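Local coordinates for coenzyme A transferase (Yersinia pestis, PDB 3QLI), which probably transfers coenzyme A between carboxylic acids, at residues Asp23-Thr28 and Ile194-Val199; Ala346-His351 and Pro396-Pro401; Thr390-Ile395 and Pro439-Glu444. All coordinates share one frame; numbering follows the deposited sequence.

From the N terminus, interaction 1 closes first: residues 23-28, at the end of helix 18-25, meet residues 194-199, so that the loop between them takes in most of the N-terminal domain. Interactions 2 and 3 both open after it has closed, within the C-terminal domain and on the other side of the chain's centre; about 31 Å separates the nearest atoms of interactions 1 and 2. These later loops cross, because 390-395 runs directly into 396-401: the first half of this continuous run packs on helix 439-451, the second on 346-351. Both contacts reach the small sheet of strands 347-348, 340-342 and 394-395, and their centres lie about 15 Å apart.

Interaction 1: residues Asp23-Thr28 and Ile194-Val199; sequences DEKLTT and IHISEV
Lys25 reaches across from the last turn of helix 18-25 and sets its ammonium group on the backbone carbonyl of Val199. Lys25 NZ donates to Val199 O at 2.7 Å, and the C=O...N angle of 175° places the nitrogen nearly in line with the carbonyl bond. The reach depends on an extended aliphatic chain that turns only at its far end, where chi4 of -70° swings NZ toward the oxygen. On the way, the chain crosses Ile196: Lys25 CD lies 3.8 Å from Ile196 CG1, and Lys25 CE passes 3.5 Å from Ile196 O. In Ile196, CG1 is anti to the backbone N (chi1 -176°), which brings this branch against the lysine methylenes. Lysine suits the position because its methylene chain can lie on an isoleucine while its ammonium group serves a carbonyl. The partner segment is the short connection in which strand 193-195 gives way to a 3-10 turn, before strand 201-204 forms an outer edge, within this chain, of the parallel six-stranded sheet of the N-terminal domain. Helix 18-25 is thus joined to the border of that sheet, and the backbone of Lys25 also bonds to Ile202. Buried Val199 packs its side chain onto Phe176 and Val178 of strand 175-180, while its carbonyl receives the lysine. Within the turn, His195 ND1 and Ser197 OG share a hydrogen bond of 2.8 Å.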
loop_
_atom_site.group_PDB
_atom_site.type_symbol
_atom_site.label_atom_id
_atom_site.label_comp_id
_atom_site.label_asym_id
_atom_site.label_seq_id
_atom_site.Cartn_x
_atom_site.Cartn_y
_atom_site.Cartn_z
ATOM N N ASP A 23 -27.093 -21.251 -31.643
ATOM C CA ASP A 23 -26.832 -22.382 -32.516
ATOM C C ASP A 23 -25.655 -22.101 -33.444
ATOM O O ASP A 23 -24.871 -23.000 -33.736
ATOM C CB ASP A 23 -28.082 -22.749 -33.315
ATOM C CG ASP A 23 -29.239 -23.157 -32.422
ATOM O OD1 ASP A 23 -29.038 -23.963 -31.484
ATOM O OD2 ASP A 23 -30.357 -22.656 -32.655
ATOM N N GLU A 24 -25.527 -20.859 -33.898
ATOM C CA GLU A 24 -24.382 -20.477 -34.721
ATOM C C GLU A 24 -23.067 -20.544 -33.937
ATOM O O GLU A 24 -22.048 -20.981 -34.464
ATOM C CB GLU A 24 -24.572 -19.076 -35.296
ATOM C CG GLU A 24 -25.842 -18.913 -36.124
ATOM C CD GLU A 24 -26.083 -17.472 -36.539
ATOM O OE1 GLU A 24 -27.178 -17.173 -37.069
ATOM O OE2 GLU A 24 -25.174 -16.636 -36.332
ATOM N N LYS A 25 -23.099 -20.121 -32.674
ATOM C CA LYS A 25 -21.889 -20.044 -31.847
ATOM C C LYS A 25 -21.507 -21.346 -31.151
ATOM O O LYS A 25 -20.350 -21.528 -30.757
ATOM C CB LYS A 25 -22.047 -18.937 -30.792
ATOM C CG LYS A 25 -22.069 -17.524 -31.365
ATOM C CD LYS A 25 -22.655 -16.548 -30.355
ATOM C CE LYS A 25 -22.975 -15.198 -30.990
ATOM N NZ LYS A 25 -21.772 -14.421 -31.351
ATOM N N LEU A 26 -22.479 -22.237 -30.975
ATOM C CA LEU A 26 -22.257 -23.480 -30.262
ATOM C C LEU A 26 -21.329 -24.380 -31.073
ATOM O O LEU A 26 -21.534 -24.562 -32.276
ATOM C CB LEU A 26 -23.593 -24.201 -30.008
ATOM C CG LEU A 26 -23.519 -25.546 -29.279
ATOM C CD1 LEU A 26 -23.035 -25.387 -27.833
ATOM C CD2 LEU A 26 -24.874 -26.271 -29.307
ATOM N N THR A 27 -20.319 -24.947 -30.417
ATOM C CA THR A 27 -19.358 -25.804 -31.105
ATOM C C THR A 27 -18.723 -26.829 -30.161
ATOM O O THR A 27 -19.158 -26.983 -29.016
ATOM C CB THR A 27 -18.290 -24.949 -31.801
ATOM O OG1 THR A 27 -17.539 -25.756 -32.720
ATOM C CG2 THR A 27 -17.369 -24.303 -30.770
ATOM N N THR A 28 -17.711 -27.554 -30.633
ATOM C CA THR A 28 -17.023 -28.492 -29.752
ATOM C C THR A 28 -15.839 -27.794 -29.107
ATOM O O THR A 28 -15.308 -26.835 -29.664
ATOM C CB THR A 28 -16.502 -29.712 -30.510
ATOM O OG1 THR A 28 -15.550 -29.278 -31.490
ATOM C CG2 THR A 28 -17.671 -30.460 -31.195
ATOM N N ILE A 194 -23.463 -11.479 -19.125
ATOM C CA ILE A 194 -22.925 -11.126 -20.438
ATOM C C ILE A 194 -23.871 -11.587 -21.526
ATOM O O ILE A 194 -24.244 -12.759 -21.557
ATOM C CB ILE A 194 -21.580 -11.825 -20.729
ATOM C CG1 ILE A 194 -20.702 -11.902 -19.477
ATOM C CG2 ILE A 194 -20.877 -11.147 -21.924
ATOM C CD1 ILE A 194 -20.239 -10.574 -18.975
ATOM N N HIS A 195 -24.237 -10.687 -22.428
ATOM C CA HIS A 195 -25.166 -11.027 -23.494
ATOM C C HIS A 195 -24.514 -11.896 -24.574
ATOM O O HIS A 195 -23.332 -11.752 -24.865
ATOM C CB HIS A 195 -25.734 -9.757 -24.125
ATOM C CG HIS A 195 -26.903 -10.010 -25.016
ATOM N ND1 HIS A 195 -26.808 -9.991 -26.390
ATOM C CD2 HIS A 195 -28.193 -10.311 -24.729
ATOM C CE1 HIS A 195 -27.995 -10.249 -26.913
ATOM N NE2 HIS A 195 -28.850 -10.446 -25.927
ATOM N N ILE A 196 -25.298 -12.783 -25.187
ATOM C CA ILE A 196 -24.766 -13.671 -26.223
ATOM C C ILE A 196 -24.111 -12.895 -27.381
ATOM O O ILE A 196 -23.178 -13.387 -28.026
ATOM C CB ILE A 196 -25.865 -14.639 -26.740
ATOM C CG1 ILE A 196 -25.279 -15.622 -27.757
ATOM C CG2 ILE A 196 -27.021 -13.853 -27.338
ATOM C CD1 ILE A 196 -26.171 -16.802 -28.050
ATOM N N SER A 197 -24.569 -11.670 -27.625
ATOM C CA SER A 197 -23.988 -10.863 -28.686
ATOM C C SER A 197 -22.530 -10.501 -28.396
ATOM O O SER A 197 -21.813 -10.054 -29.286
ATOM C CB SER A 197 -24.824 -9.596 -28.936
ATOM O OG SER A 197 -24.799 -8.733 -27.812
ATOM N N GLU A 198 -22.097 -10.710 -27.155
ATOM C CA GLU A 198 -20.738 -10.401 -26.719
ATOM C C GLU A 198 -19.870 -11.649 -26.593
ATOM O O GLU A 198 -18.731 -11.567 -26.155
ATOM C CB GLU A 198 -20.766 -9.712 -25.353
ATOM C CG GLU A 198 -20.651 -8.216 -25.425
ATOM C CD GLU A 198 -21.978 -7.543 -25.679
ATOM O OE1 GLU A 198 -22.802 -7.507 -24.741
ATOM O OE2 GLU A 198 -22.196 -7.043 -26.808
ATOM N N VAL A 199 -20.429 -12.797 -26.957
ATOM C CA VAL A 199 -19.768 -14.081 -26.816
ATOM C C VAL A 199 -19.369 -14.562 -28.215
ATOM O O VAL A 199 -20.149 -14.459 -29.161
ATOM C CB VAL A 199 -20.719 -15.088 -26.135
ATOM C CG1 VAL A 199 -20.154 -16.500 -26.164
ATOM C CG2 VAL A 199 -21.024 -14.634 -24.685
#

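Interaction 2: residues Ala346-His351 and Pro396-Pro401; sequences ACNSEH and PRIDGP
Ile398 lays its side chain against residues 346-348, and its terminal methyl comes to rest over the backbone between Ala346 and Asn348. Ile398 CD1 lies 3.4 Å from Ala346 O and 3.6 Å from Cys347 C, meeting the peptide as well as the side chains that flank it. Ala346 CB approaches the same methyl, Ile398 CD1, at 3.9 Å, and Asn348 CB lies 3.7 Å from it. The beta-branch brings a second surface to bear: with CG1 anti to the carbonyl carbon (chi1 -71°), CG2 as well as CG1 faces the CB of Asn348. A small alanine leaves room for the methyl, and the long branch of isoleucine carries CD1 to Ala346 while both branches lie against Asn348 CB. Alternation along the extended chain explains the pattern, since Ala346 and Asn348 direct their CB atoms toward Ile398 whereas Cys347 directs its own away. Strand 347-348 is, within this chain, an outer strand of the small mixed sheet in the C-terminal domain, and the loop that follows strand 394-395 folds over it here. Beyond its CB, Asn348 makes an Asx turn: Asn348 OD1 accepts from Glu350 N at 3.0 Å, the donor standing above the carbonyl plane, and also from Gln356 NE2, while ND2 bonds to Gln340. These bonds fix the amide's rotation and shape the backbone leading to Glu350, a residue that binds coenzyme A.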
loop_
_atom_site.group_PDB
_atom_site.type_symbol
_atom_site.label_atom_id
_atom_site.label_comp_id
_atom_site.label_asym_id
_atom_site.label_seq_id
_atom_site.Cartn_x
_atom_site.Cartn_y
_atom_site.Cartn_z
ATOM N N ALA A 346 5.506 -7.017 11.043
ATOM C CA ALA A 346 5.271 -7.387 9.650
ATOM C C ALA A 346 4.768 -8.830 9.581
ATOM O O ALA A 346 5.127 -9.654 10.427
ATOM C CB ALA A 346 6.557 -7.242 8.851
ATOM N N CYS A 347 3.956 -9.140 8.571
ATOM C CA CYS A 347 3.400 -10.488 8.401
ATOM C C CYS A 347 3.783 -11.081 7.052
ATOM O O CYS A 347 3.935 -10.355 6.060
ATOM C CB CYS A 347 1.871 -10.451 8.529
ATOM S SG CYS A 347 1.351 -9.653 10.103
ATOM N N ASN A 348 3.919 -12.404 7.023
ATOM C CA ASN A 348 4.286 -13.118 5.800
ATOM C C ASN A 348 3.343 -14.278 5.526
ATOM O O ASN A 348 3.154 -15.144 6.382
ATOM C CB ASN A 348 5.712 -13.654 5.902
ATOM C CG ASN A 348 6.118 -14.446 4.674
ATOM O OD1 ASN A 348 5.728 -14.117 3.555
ATOM N ND2 ASN A 348 6.897 -15.502 4.880
ATOM N N SER A 349 2.760 -14.298 4.331
ATOM C CA SER A 349 1.854 -15.369 3.939
ATOM C C SER A 349 2.467 -16.265 2.862
ATOM O O SER A 349 1.829 -17.200 2.395
ATOM C CB SER A 349 0.538 -14.787 3.412
ATOM O OG SER A 349 -0.216 -14.200 4.452
ATOM N N GLU A 350 3.700 -15.979 2.461
ATOM C CA GLU A 350 4.315 -16.732 1.374
ATOM C C GLU A 350 4.891 -18.059 1.859
ATOM O O GLU A 350 5.716 -18.076 2.762
ATOM C CB GLU A 350 5.409 -15.899 0.708
ATOM C CG GLU A 350 6.175 -16.657 -0.359
ATOM C CD GLU A 350 5.264 -17.179 -1.456
ATOM O OE1 GLU A 350 4.510 -16.366 -2.046
ATOM O OE2 GLU A 350 5.291 -18.405 -1.712
ATOM N N HIS A 351 4.461 -19.165 1.250
ATOM C CA HIS A 351 4.960 -20.493 1.628
ATOM C C HIS A 351 6.411 -20.721 1.206
ATOM O O HIS A 351 7.149 -21.423 1.887
ATOM C CB HIS A 351 4.098 -21.607 1.017
ATOM C CG HIS A 351 2.839 -21.898 1.774
ATOM N ND1 HIS A 351 1.638 -21.289 1.484
ATOM C CD2 HIS A 351 2.590 -22.752 2.797
ATOM C CE1 HIS A 351 0.703 -21.746 2.301
ATOM N NE2 HIS A 351 1.256 -22.634 3.108
ATOM N N PRO A 396 11.860 -13.643 14.782
ATOM C CA PRO A 396 12.580 -12.370 14.919
ATOM C C PRO A 396 12.348 -11.463 13.710
ATOM O O PRO A 396 12.021 -10.292 13.891
ATOM C CB PRO A 396 14.050 -12.799 14.975
ATOM C CG PRO A 396 14.005 -14.226 15.502
ATOM C CD PRO A 396 12.758 -14.813 14.880
ATOM N N ARG A 397 12.510 -12.010 12.506
ATOM C CA ARG A 397 12.538 -11.200 11.291
ATOM C C ARG A 397 12.216 -12.030 10.051
ATOM O O ARG A 397 12.859 -13.042 9.781
ATOM C CB ARG A 397 13.921 -10.552 11.137
ATOM C CG ARG A 397 14.025 -9.526 10.021
ATOM C CD ARG A 397 15.437 -8.964 9.948
ATOM N NE ARG A 397 15.581 -7.963 8.894
ATOM C CZ ARG A 397 15.992 -8.224 7.654
ATOM N NH1 ARG A 397 16.307 -9.465 7.293
ATOM N NH2 ARG A 397 16.094 -7.239 6.772
ATOM N N ILE A 398 11.227 -11.592 9.284
ATOM C CA ILE A 398 10.853 -12.291 8.056
ATOM C C ILE A 398 12.019 -12.246 7.058
ATOM O O ILE A 398 12.705 -11.230 6.944
ATOM C CB ILE A 398 9.583 -11.668 7.447
ATOM C CG1 ILE A 398 8.364 -12.016 8.322
ATOM C CG2 ILE A 398 9.380 -12.137 6.001
ATOM C CD1 ILE A 398 7.170 -11.047 8.148
ATOM N N ASP A 399 12.254 -13.359 6.365
ATOM C CA ASP A 399 13.345 -13.454 5.395
ATOM C C ASP A 399 12.974 -12.784 4.067
ATOM O O ASP A 399 12.373 -13.419 3.195
ATOM C CB ASP A 399 13.688 -14.925 5.157
ATOM C CG ASP A 399 14.910 -15.110 4.283
ATOM O OD1 ASP A 399 15.257 -14.175 3.530
ATOM O OD2 ASP A 399 15.521 -16.201 4.349
ATOM N N GLY A 400 13.323 -11.505 3.919
ATOM C CA GLY A 400 13.051 -10.787 2.678
ATOM C C GLY A 400 11.763 -9.983 2.691
ATOM O O GLY A 400 11.212 -9.733 3.761
ATOM N N PRO A 401 11.277 -9.572 1.501
ATOM C CA PRO A 401 10.056 -8.763 1.361
ATOM C C PRO A 401 8.864 -9.412 2.052
ATOM O O PRO A 401 8.774 -10.641 2.094
ATOM C CB PRO A 401 9.830 -8.721 -0.159
ATOM C CG PRO A 401 11.205 -8.862 -0.731
ATOM C CD PRO A 401 11.902 -9.843 0.192
#

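Interaction 3: residues Thr390-Ile395 and Pro439-Glu444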
loop_
_atom_site.group_PDB
_atom_site.type_symbol
_atom_site.label_atom_id
_atom_site.label_comp_id
_atom_site.label_asym_id
_atom_site.label_seq_id
_atom_site.Cartn_x
_atom_site.Cartn_y
_atom_site.Cartn_z
ATOM N N THR A 390 6.971 -27.464 17.533
ATOM C CA THR A 390 8.427 -27.398 17.481
ATOM C C THR A 390 8.960 -26.166 16.746
ATOM O O THR A 390 10.134 -25.834 16.865
ATOM C CB THR A 390 9.046 -28.690 16.870
ATOM O OG1 THR A 390 8.608 -28.853 15.517
ATOM C CG2 THR A 390 8.621 -29.912 17.678
ATOM N N VAL A 391 8.104 -25.491 15.990
ATOM C CA VAL A 391 8.534 -24.309 15.240
ATOM C C VAL A 391 7.640 -23.102 15.535
ATOM O O VAL A 391 6.417 -23.206 15.500
ATOM C CB VAL A 391 8.527 -24.562 13.722
ATOM C CG1 VAL A 391 8.816 -23.269 12.969
ATOM C CG2 VAL A 391 9.546 -25.644 13.340
ATOM N N SER A 392 8.257 -21.961 15.822
ATOM C CA SER A 392 7.504 -20.763 16.149
ATOM C C SER A 392 7.062 -20.038 14.885
ATOM O O SER A 392 7.850 -19.874 13.950
ATOM C CB SER A 392 8.342 -19.823 17.002
ATOM O OG SER A 392 7.579 -18.691 17.384
ATOM N N ARG A 393 5.812 -19.588 14.856
ATOM C CA ARG A 393 5.351 -18.763 13.734
ATOM C C ARG A 393 5.505 -17.290 14.061
ATOM O O ARG A 393 5.298 -16.425 13.200
ATOM C CB ARG A 393 3.906 -19.100 13.349
ATOM C CG ARG A 393 3.767 -20.468 12.665
ATOM C CD ARG A 393 2.327 -20.723 12.231
ATOM N NE ARG A 393 2.177 -21.951 11.446
ATOM C CZ ARG A 393 2.503 -22.070 10.161
ATOM N NH1 ARG A 393 3.022 -21.039 9.496
ATOM N NH2 ARG A 393 2.317 -23.229 9.539
ATOM N N ILE A 394 5.879 -17.005 15.308
ATOM C CA ILE A 394 6.282 -15.660 15.703
ATOM C C ILE A 394 7.805 -15.647 15.664
ATOM O O ILE A 394 8.453 -16.387 16.399
ATOM C CB ILE A 394 5.805 -15.297 17.123
ATOM C CG1 ILE A 394 4.293 -15.531 17.272
ATOM C CG2 ILE A 394 6.228 -13.858 17.478
ATOM C CD1 ILE A 394 3.412 -14.753 16.261
ATOM N N ILE A 395 8.384 -14.824 14.794
ATOM C CA ILE A 395 9.813 -14.940 14.511
ATOM C C ILE A 395 10.527 -13.602 14.648
ATOM O O ILE A 395 9.888 -12.538 14.641
ATOM C CB ILE A 395 10.070 -15.528 13.099
ATOM C CG1 ILE A 395 9.532 -14.587 12.007
ATOM C CG2 ILE A 395 9.428 -16.905 12.976
ATOM C CD1 ILE A 395 9.925 -15.000 10.585
ATOM N N PRO A 439 4.716 -19.821 24.987
ATOM C CA PRO A 439 5.684 -19.683 26.088
ATOM C C PRO A 439 7.060 -20.315 25.809
ATOM O O PRO A 439 8.082 -19.740 26.207
ATOM C CB PRO A 439 4.982 -20.381 27.252
ATOM C CG PRO A 439 3.508 -20.098 26.988
ATOM C CD PRO A 439 3.363 -20.171 25.467
ATOM N N ASP A 440 7.100 -21.448 25.111
ATOM C CA ASP A 440 8.383 -22.102 24.833
ATOM C C ASP A 440 9.384 -21.219 24.075
ATOM O O ASP A 440 10.591 -21.470 24.114
ATOM C CB ASP A 440 8.174 -23.399 24.044
ATOM C CG ASP A 440 7.449 -24.467 24.847
ATOM O OD1 ASP A 440 7.280 -24.283 26.074
ATOM O OD2 ASP A 440 7.054 -25.487 24.242
ATOM N N PHE A 441 8.891 -20.193 23.381
ATOM C CA PHE A 441 9.755 -19.384 22.521
ATOM C C PHE A 441 9.959 -17.945 22.991
ATOM O O PHE A 441 10.713 -17.195 22.374
ATOM C CB PHE A 441 9.223 -19.363 21.081
ATOM C CG PHE A 441 9.185 -20.710 20.429
ATOM C CD1 PHE A 441 10.352 -21.295 19.952
ATOM C CD2 PHE A 441 7.983 -21.389 20.272
ATOM C CE1 PHE A 441 10.324 -22.542 19.337
ATOM C CE2 PHE A 441 7.945 -22.637 19.666
ATOM C CZ PHE A 441 9.122 -23.214 19.192
ATOM N N ARG A 442 9.309 -17.551 24.079
ATOM C CA ARG A 442 9.355 -16.148 24.472
ATOM C C ARG A 442 10.739 -15.663 24.887
ATOM O O ARG A 442 11.123 -14.530 24.576
ATOM C CB ARG A 442 8.305 -15.839 25.541
ATOM C CG ARG A 442 6.885 -15.998 25.001
ATOM C CD ARG A 442 5.819 -15.449 25.946
ATOM N NE ARG A 442 4.498 -15.952 25.559
ATOM C CZ ARG A 442 3.407 -15.868 26.315
ATOM N NH1 ARG A 442 3.462 -15.283 27.512
ATOM N NH2 ARG A 442 2.263 -16.388 25.874
ATOM N N ASP A 443 11.490 -16.506 25.595
ATOM C CA ASP A 443 12.834 -16.114 26.032
ATOM C C ASP A 443 13.760 -15.918 24.836
ATOM O O ASP A 443 14.529 -14.959 24.783
ATOM C CB ASP A 443 13.431 -17.158 26.977
ATOM C CG ASP A 443 12.770 -17.158 28.344
ATOM O OD1 ASP A 443 11.918 -16.281 28.604
ATOM O OD2 ASP A 443 13.115 -18.035 29.166
ATOM N N GLU A 444 13.681 -16.831 23.878
ATOM C CA GLU A 444 14.515 -16.752 22.690
ATOM C C GLU A 444 14.161 -15.510 21.879
ATOM O O GLU A 444 15.037 -14.821 21.361
ATOM C CB GLU A 444 14.340 -18.000 21.829
ATOM C CG GLU A 444 15.306 -18.057 20.662
ATOM C CD GLU A 444 15.367 -19.425 19.999
ATOM O OE1 GLU A 444 16.397 -19.722 19.346
ATOM O OE2 GLU A 444 14.388 -20.196 20.124
#
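Ser392 presses its CB onto the face of the Phe441 ring, a CH-pi contact in which the carbon stands 3.6 Å from the ring centroid and only 12° off the normal. This is the close-packed part of the contact. The ring is set there by chi1 of -62°, which turns CG anti to the carbonyl carbon and sends the phenyl group from helix 439-451 across to the strand. Serine fits under an aromatic because its small CB lets backbone and ring come together, and its hydroxyl can be turned to a backbone partner. Ser392 OG, anti to the backbone N, donates to Ile394 O at 2.7 Å, with the donor tilted 21° from the carbonyl plane. Phenylalanine in turn offers a broad, flat apolar face to the small side chain of Ser392. Strand 391-392 pairs with 385-386 in a two-stranded antiparallel hairpin, where Thr390 and Val391 both face Ala386 in a classic beta bulge; Phe441 also touches Thr385 of this hairpin, so the C-terminal helix is laid against it. Arg393, one residue further on, binds coenzyme A, and its NH1 bonds to Leu339 O. Packing thins toward Thr390 and the solvent. Thr390 O meets the ring's edge near its plane, 3.6 Å from Phe441 CZ, but the CB atoms of Thr390 and Val391 are directed away from the helix and both residues are exposed. Thr390 OG1 instead bonds to Ala387 O. On the opposite ring face the helix supplies its own cover, Asp440 CB lying 4.3 Å above the Phe441 plane toward the ring's periphery, with Asp440 itself at the solvent surface.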